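Local coordinates for protein sulfur oxygenase/reductase (PDB 6QPA) that probably catalyses the oxygen-dependent disproportionation of elemental sulfur at a mononuclear iron site held by two histidines and a carboxylate, at residues H165-D169 with G170-A174; S205-S209 with F210-P214; G285-A288 with H289-K292. All coordinates share one frame; numbering follows the deposited sequence.

Contact 1: residues H165-D169 with G170-A174; sequences HWVMD and GHEKA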
loop_
_atom_site.group_PDB
_atom_site.type_symbol
_atom_site.label_atom_id
_atom_site.label_comp_id
_atom_site.label_asym_id
_atom_site.label_seq_id
_atom_site.Cartn_x
_atom_site.Cartn_y
_atom_site.Cartn_z
ATOM N N HIS A 165 52.978 -23.279 15.320
ATOM C CA HIS A 165 53.584 -24.599 15.414
ATOM C C HIS A 165 54.082 -24.818 16.834
ATOM O O HIS A 165 54.777 -23.956 17.384
ATOM C CB HIS A 165 54.767 -24.750 14.456
ATOM C CG HIS A 165 54.444 -24.481 13.021
ATOM N ND1 HIS A 165 54.195 -23.216 12.532
ATOM C CD2 HIS A 165 54.358 -25.321 11.959
ATOM C CE1 HIS A 165 53.949 -23.287 11.234
ATOM N NE2 HIS A 165 54.047 -24.552 10.859
ATOM N N TRP A 166 53.736 -25.962 17.424
ATOM C CA TRP A 166 54.374 -26.423 18.653
ATOM C C TRP A 166 55.295 -27.577 18.291
ATOM O O TRP A 166 54.836 -28.588 17.752
ATOM C CB TRP A 166 53.364 -26.876 19.703
ATOM C CG TRP A 166 52.416 -25.837 20.211
ATOM C CD1 TRP A 166 52.172 -24.589 19.685
ATOM C CD2 TRP A 166 51.558 -25.963 21.354
ATOM N NE1 TRP A 166 51.220 -23.943 20.435
ATOM C CE2 TRP A 166 50.829 -24.758 21.465
ATOM C CE3 TRP A 166 51.344 -26.974 22.297
ATOM C CZ2 TRP A 166 49.899 -24.539 22.481
ATOM C CZ3 TRP A 166 50.423 -26.756 23.305
ATOM C CH2 TRP A 166 49.703 -25.552 23.383
ATOM N N VAL A 167 56.583 -27.439 18.623
ATOM C CA VAL A 167 57.627 -28.341 18.159
ATOM C C VAL A 167 57.973 -29.336 19.258
ATOM O O VAL A 167 58.040 -28.967 20.441
ATOM C CB VAL A 167 58.867 -27.541 17.697
ATOM C CG1 VAL A 167 60.069 -28.470 17.439
ATOM C CG2 VAL A 167 58.520 -26.755 16.423
ATOM N N MET A 168 58.153 -30.611 18.868
ATOM C CA MET A 168 58.540 -31.657 19.812
ATOM C C MET A 168 59.860 -31.318 20.483
ATOM O O MET A 168 60.789 -30.817 19.847
ATOM C CB MET A 168 58.669 -33.012 19.120
ATOM C CG MET A 168 57.372 -33.438 18.432
ATOM S SD MET A 168 57.631 -34.780 17.248
ATOM C CE MET A 168 58.027 -36.148 18.356
ATOM N N ASP A 169 59.915 -31.579 21.789
ATOM C CA ASP A 169 61.129 -31.393 22.572
ATOM C C ASP A 169 62.312 -32.066 21.895
ATOM O O ASP A 169 62.277 -33.263 21.601
ATOM C CB ASP A 169 60.919 -31.964 23.971
ATOM C CG ASP A 169 62.113 -31.750 24.885
ATOM O OD1 ASP A 169 63.011 -30.949 24.573
ATOM O OD2 ASP A 169 62.121 -32.379 25.948
ATOM N N GLY A 170 63.362 -31.285 21.659
ATOM C CA GLY A 170 64.550 -31.759 20.991
ATOM C C GLY A 170 64.537 -31.634 19.480
ATOM O O GLY A 170 65.586 -31.820 18.860
ATOM N N HIS A 171 63.410 -31.258 18.868
ATOM C CA HIS A 171 63.325 -31.129 17.418
ATOM C C HIS A 171 63.453 -29.687 16.937
ATOM O O HIS A 171 63.236 -29.419 15.751
ATOM C CB HIS A 171 62.005 -31.719 16.921
ATOM C CG HIS A 171 61.900 -33.199 17.104
ATOM N ND1 HIS A 171 61.571 -34.052 16.071
ATOM C CD2 HIS A 171 62.105 -33.986 18.195
ATOM C CE1 HIS A 171 61.557 -35.297 16.519
ATOM N NE2 HIS A 171 61.881 -35.284 17.803
ATOM N N GLU A 172 63.806 -28.755 17.828
ATOM C CA GLU A 172 63.760 -27.337 17.479
ATOM C C GLU A 172 64.665 -27.033 16.290
ATOM O O GLU A 172 64.248 -26.396 15.314
ATOM C CB GLU A 172 64.140 -26.483 18.690
ATOM C CG GLU A 172 63.020 -26.295 19.723
ATOM C CD GLU A 172 62.987 -27.422 20.770
ATOM O OE1 GLU A 172 63.739 -28.407 20.602
ATOM O OE2 GLU A 172 62.221 -27.315 21.760
ATOM N N LYS A 173 65.900 -27.513 16.339
ATOM C CA LYS A 173 66.854 -27.182 15.290
ATOM C C LYS A 173 66.435 -27.777 13.955
ATOM O O LYS A 173 66.567 -27.124 12.913
ATOM C CB LYS A 173 68.251 -27.681 15.682
ATOM C CG LYS A 173 69.316 -27.383 14.641
ATOM C CD LYS A 173 70.677 -27.970 15.009
ATOM C CE LYS A 173 71.707 -27.632 13.936
ATOM N NZ LYS A 173 73.063 -28.160 14.242
ATOM N N ALA A 174 65.967 -29.027 13.965
ATOM C CA ALA A 174 65.483 -29.657 12.739
ATOM C C ALA A 174 64.281 -28.909 12.172
ATOM O O ALA A 174 64.171 -28.737 10.952
ATOM C CB ALA A 174 65.149 -31.134 12.990
HETATM O O HOH W 1 59.977 -28.307 22.419
HETATM O O HOH W 2 63.213 -28.337 24.125
#

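Contact 2: residues S205-S209 with F210-P214; sequences SAIGS and FQLDP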
loop_
_atom_site.group_PDB
_atom_site.type_symbol
_atom_site.label_atom_id
_atom_site.label_comp_id
_atom_site.label_asym_id
_atom_site.label_seq_id
_atom_site.Cartn_x
_atom_site.Cartn_y
_atom_site.Cartn_z
ATOM N N SER A 205 56.099 -11.346 28.553
ATOM C CA SER A 205 56.108 -10.156 29.398
ATOM C C SER A 205 54.922 -10.221 30.354
ATOM O O SER A 205 53.773 -10.334 29.919
ATOM C CB SER A 205 56.057 -8.880 28.561
ATOM O OG SER A 205 55.936 -7.748 29.409
ATOM N N ALA A 206 55.195 -10.160 31.655
ATOM C CA ALA A 206 54.106 -10.189 32.623
ATOM C C ALA A 206 53.295 -8.900 32.551
ATOM O O ALA A 206 52.063 -8.923 32.449
ATOM C CB ALA A 206 54.682 -10.406 34.025
ATOM N N ILE A 207 53.989 -7.769 32.582
ATOM C CA ILE A 207 53.330 -6.477 32.517
ATOM C C ILE A 207 52.563 -6.354 31.206
ATOM O O ILE A 207 51.397 -5.957 31.190
ATOM C CB ILE A 207 54.369 -5.352 32.685
ATOM C CG1 ILE A 207 54.958 -5.355 34.094
ATOM C CG2 ILE A 207 53.749 -3.992 32.382
ATOM C CD1 ILE A 207 53.999 -4.854 35.162
ATOM N N GLY A 208 53.187 -6.743 30.090
ATOM C CA GLY A 208 52.495 -6.639 28.809
ATOM C C GLY A 208 51.281 -7.538 28.704
ATOM O O GLY A 208 50.368 -7.255 27.921
ATOM N N SER A 209 51.241 -8.604 29.495
ATOM C CA SER A 209 50.119 -9.525 29.529
ATOM C C SER A 209 49.114 -9.165 30.599
ATOM O O SER A 209 48.198 -9.953 30.864
ATOM C CB SER A 209 50.622 -10.951 29.757
ATOM O OG SER A 209 51.540 -11.296 28.746
ATOM N N PHE A 210 49.273 -8.004 31.227
ATOM C CA PHE A 210 48.373 -7.565 32.287
ATOM C C PHE A 210 48.321 -8.577 33.440
ATOM O O PHE A 210 47.285 -8.764 34.083
ATOM C CB PHE A 210 46.977 -7.295 31.723
ATOM C CG PHE A 210 46.279 -6.165 32.385
ATOM C CD1 PHE A 210 46.757 -4.873 32.242
ATOM C CD2 PHE A 210 45.149 -6.384 33.154
ATOM C CE1 PHE A 210 46.116 -3.819 32.851
ATOM C CE2 PHE A 210 44.500 -5.333 33.769
ATOM C CZ PHE A 210 44.983 -4.050 33.620
ATOM N N GLN A 211 49.434 -9.261 33.695
ATOM C CA GLN A 211 49.514 -10.268 34.754
ATOM C C GLN A 211 50.212 -9.624 35.949
ATOM O O GLN A 211 51.426 -9.721 36.101
ATOM C CB GLN A 211 50.246 -11.519 34.268
ATOM C CG GLN A 211 49.480 -12.305 33.204
ATOM C CD GLN A 211 48.208 -13.002 33.720
ATOM O OE1 GLN A 211 47.391 -13.464 32.925
ATOM N NE2 GLN A 211 48.052 -13.100 35.041
ATOM N N LEU A 212 49.430 -8.945 36.795
ATOM C CA LEU A 212 49.976 -8.218 37.935
ATOM C C LEU A 212 50.027 -9.106 39.182
ATOM O O LEU A 212 49.589 -10.260 39.175
ATOM C CB LEU A 212 49.166 -6.949 38.196
ATOM C CG LEU A 212 48.981 -6.029 36.985
ATOM C CD1 LEU A 212 48.169 -4.796 37.350
ATOM C CD2 LEU A 212 50.329 -5.621 36.465
ATOM N N ASP A 213 50.613 -8.568 40.266
ATOM C CA ASP A 213 50.511 -9.196 41.573
ATOM C C ASP A 213 49.043 -9.168 42.013
ATOM O O ASP A 213 48.233 -8.433 41.433
ATOM C CB ASP A 213 51.393 -8.453 42.578
ATOM C CG ASP A 213 50.844 -7.092 42.902
ATOM O OD1 ASP A 213 50.717 -6.285 41.966
ATOM O OD2 ASP A 213 50.523 -6.836 44.077
ATOM N N PRO A 214 48.671 -9.961 43.033
ATOM C CA PRO A 214 47.243 -10.034 43.399
ATOM C C PRO A 214 46.633 -8.697 43.784
ATOM O O PRO A 214 45.488 -8.414 43.401
ATOM C CB PRO A 214 47.238 -11.021 44.579
ATOM C CG PRO A 214 48.413 -11.877 44.342
ATOM C CD PRO A 214 49.469 -10.946 43.785
#

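Contact 3: residues G285-A288 with H289-K292; sequences GVLA and HLDK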
loop_
_atom_site.group_PDB
_atom_site.type_symbol
_atom_site.label_atom_id
_atom_site.label_comp_id
_atom_site.label_asym_id
_atom_site.label_seq_id
_atom_site.Cartn_x
_atom_site.Cartn_y
_atom_site.Cartn_z
ATOM N N GLY A 285 60.630 -31.937 6.966
ATOM C CA GLY A 285 61.321 -30.889 7.672
ATOM C C GLY A 285 60.458 -30.129 8.659
ATOM O O GLY A 285 61.006 -29.494 9.560
ATOM N N VAL A 286 59.130 -30.176 8.518
ATOM C CA VAL A 286 58.255 -29.411 9.405
ATOM C C VAL A 286 57.264 -30.341 10.105
ATOM O O VAL A 286 57.283 -30.462 11.332
ATOM C CB VAL A 286 57.514 -28.287 8.654
ATOM C CG1 VAL A 286 56.504 -27.592 9.592
ATOM C CG2 VAL A 286 58.505 -27.276 8.090
ATOM N N LEU A 287 56.403 -31.014 9.337
ATOM C CA LEU A 287 55.323 -31.782 9.955
ATOM C C LEU A 287 55.841 -32.879 10.879
ATOM O O LEU A 287 55.187 -33.206 11.877
ATOM C CB LEU A 287 54.409 -32.384 8.883
ATOM C CG LEU A 287 53.572 -31.404 8.025
ATOM C CD1 LEU A 287 52.593 -32.140 7.126
ATOM C CD2 LEU A 287 52.829 -30.411 8.888
ATOM N N ALA A 288 56.987 -33.480 10.545
ATOM C CA ALA A 288 57.562 -34.563 11.326
ATOM C C ALA A 288 58.022 -34.130 12.711
ATOM O O ALA A 288 58.290 -34.997 13.543
ATOM C CB ALA A 288 58.751 -35.183 10.574
ATOM N N HIS A 289 58.113 -32.827 12.988
ATOM C CA HIS A 289 58.695 -32.367 14.241
ATOM C C HIS A 289 57.698 -31.686 15.159
ATOM O O HIS A 289 58.103 -31.083 16.158
ATOM C CB HIS A 289 59.863 -31.438 13.938
ATOM C CG HIS A 289 60.881 -32.065 13.042
ATOM N ND1 HIS A 289 61.516 -33.247 13.364
ATOM C CD2 HIS A 289 61.384 -31.679 11.847
ATOM C CE1 HIS A 289 62.361 -33.567 12.401
ATOM N NE2 HIS A 289 62.296 -32.635 11.465
ATOM N N LEU A 290 56.410 -31.780 14.857
ATOM C CA LEU A 290 55.390 -30.999 15.531
ATOM C C LEU A 290 54.629 -31.822 16.554
ATOM O O LEU A 290 54.253 -32.970 16.296
ATOM C CB LEU A 290 54.394 -30.432 14.525
ATOM C CG LEU A 290 54.966 -29.521 13.452
ATOM C CD1 LEU A 290 53.792 -28.986 12.598
ATOM C CD2 LEU A 290 55.755 -28.386 14.095
ATOM N N ASP A 291 54.396 -31.215 17.715
ATOM C CA ASP A 291 53.346 -31.680 18.614
ATOM C C ASP A 291 51.987 -31.121 18.237
ATOM O O ASP A 291 50.961 -31.763 18.482
ATOM C CB ASP A 291 53.661 -31.277 20.047
ATOM C CG ASP A 291 54.594 -32.245 20.720
ATOM O OD1 ASP A 291 54.513 -33.441 20.400
ATOM O OD2 ASP A 291 55.413 -31.812 21.551
ATOM N N LYS A 292 51.953 -29.918 17.690
ATOM C CA LYS A 292 50.687 -29.265 17.406
ATOM C C LYS A 292 50.817 -28.417 16.152
ATOM O O LYS A 292 51.835 -27.750 15.949
ATOM C CB LYS A 292 50.253 -28.392 18.595
ATOM C CG LYS A 292 48.853 -27.777 18.449
ATOM C CD LYS A 292 48.431 -27.047 19.733
ATOM C CE LYS A 292 46.961 -26.628 19.661
ATOM N NZ LYS A 292 46.543 -26.051 20.948
#

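Contact 1: residues H165-D169 with G170-A174
M168 lies alongside H171, both side chains pointing the same way, and its thioether covers one face of the imidazole. CB makes a CH-pi contact 4.0 Å from the centroid of the H171 ring. M168 SD follows in a sulfur-aromatic contact, 4.2 Å from the same H171 centroid. A bend at the last torsion of M168 (chi3 69°) turns CE back toward H171 NE2 and CE1. The other apolar contact is made by V167, whose CG1, set trans to the main-chain nitrogen (chi1 170°), lies 3.6 Å from H171 C.

The backbone closes a type II beta turn from M168 to H171, with H171 N donating to M168 O at 2.8 Å. G170 sits at the third position of this turn, where its left-handed backbone angles (phi 89°) are those glycine adopts readily. The turn joins strand 159-167 to helix 172-189, a strand-to-helix connection of the dimeric alpha-beta barrel family, and H171 is the N-cap residue of the helix.

Polar side chains and water link D169, E172 and V167. E172, bent at chi2, folds its carboxylate back; its OE1 receives a weak bond from G170 N, and OE2 takes a bond from T251 OG1. One water bridges V167 O and E172 OE2. A second donates to D169 OD1 at 2.7 Å and to E172 OE2, and lies between two carboxylates that would probably repel each other.

Contact 2: residues S205-S209 with F210-P214
F210 and Q211 both turn their backbone N-H groups back on the preceding residues, closing the loop between strand 193-204 and helix 214-220. Residues I207 to F210 form a type I beta turn, which overlaps an ST motif at S205: S205 OG accepts from G208 N at 3.0 Å. This loop borders the iron site, with G208 beside the iron ligand E116 and I207 beside the ligand H92. S205 OG also bonds E89, and S209 OG bonds E116 N, so both hydroxyls tie the loop to the metal-binding elements.

F210 N closes the turn on I207 O at 3.0 Å, arriving from above the carbonyl plane, 62° out of it. F210 has left-handed backbone angles (phi 58°). Its CB sits close against S209 O but points away from the turn, and its side chain packs on R59 of the second subunit.

Q211 N donates to A206 O at 2.9 Å, a nearly straight bond (165°). The Q211 chain bends at chi2, and its CG rests 3.6 Å from S209 O and beside S209 CB. Its amide is held by the second subunit, where G293 N donates to Q211 OE1.

L212 meets I207 through CD2, the two side chains crossing at a slant; the apolar contact across the loop comes down to two methyl groups, I207 CD1 and L212 CD2, 4.0 Å apart. I207 also touches Y231 and T233. D213 is the N-cap of helix 214-220, which P214 opens against N283 of the second subunit, and the cap is made by D213 OD1, weakly bonded to G216 N.

Contact 3: residues G285-A288 with H289-K292
H289 folds its ring back against the end of helix 276-287. Its CD2 edge meets G285 O in the ring plane at 3.2 Å, and A288 CB lies over the centre of one face, 4.3 Å above the plane. With CG beside its own backbone N (chi1 -55°), the imidazole is swung back along the helix end. H289 N donates to V286 O at 3.0 Å, coming from above the carbonyl plane. L290 CG presses on that same V286 O at 3.3 Å, and L290 CD1 takes part in two apolar contacts, with L287 CD2 at 4.1 Å and with V286 CG1 at 4.3 Å.

A type I beta turn from L287 to L290 carries the chain out of helix 276-287, which has a wider pi-type turn at 285-287, into strand 290-305 of the central antiparallel sheet. Just beyond the turn, D291 and K292 form a classic beta bulge opposite W166, and K292 makes a cation-pi contact with that indole.

Further out, H171 helps to fix the rotation of the H289 ring through an ND1 to ND1 hydrogen bond, the two rings inclined at about 55°. F175 and H165 back V286 and L290. N234 of the second subunit donates its ND2 to both L287 O and L290 O, and Y235 of that subunit bonds D291 OD1.

Contacts 1, 2 and 3 follow one another along the chain. Contacts 1 and 3 touch, their centres about 7 Å apart: strands 159-167 and 290-305 are neighbours in the antiparallel sheet, and W166 O to D291 N and M168 N to H289 O are probable hydrogen bonds, so a strand-to-helix turn and a helix-to-strand turn meet at one end of these neighbouring strands. Contact 2, beside the iron, is separate, its centre about 28 Å from that of contact 1 and 31 Å from that of contact 3. All three meet the second subunit; because Q211 and K292 pack across that interface, the iron-site loop of one subunit abuts these two turns of another.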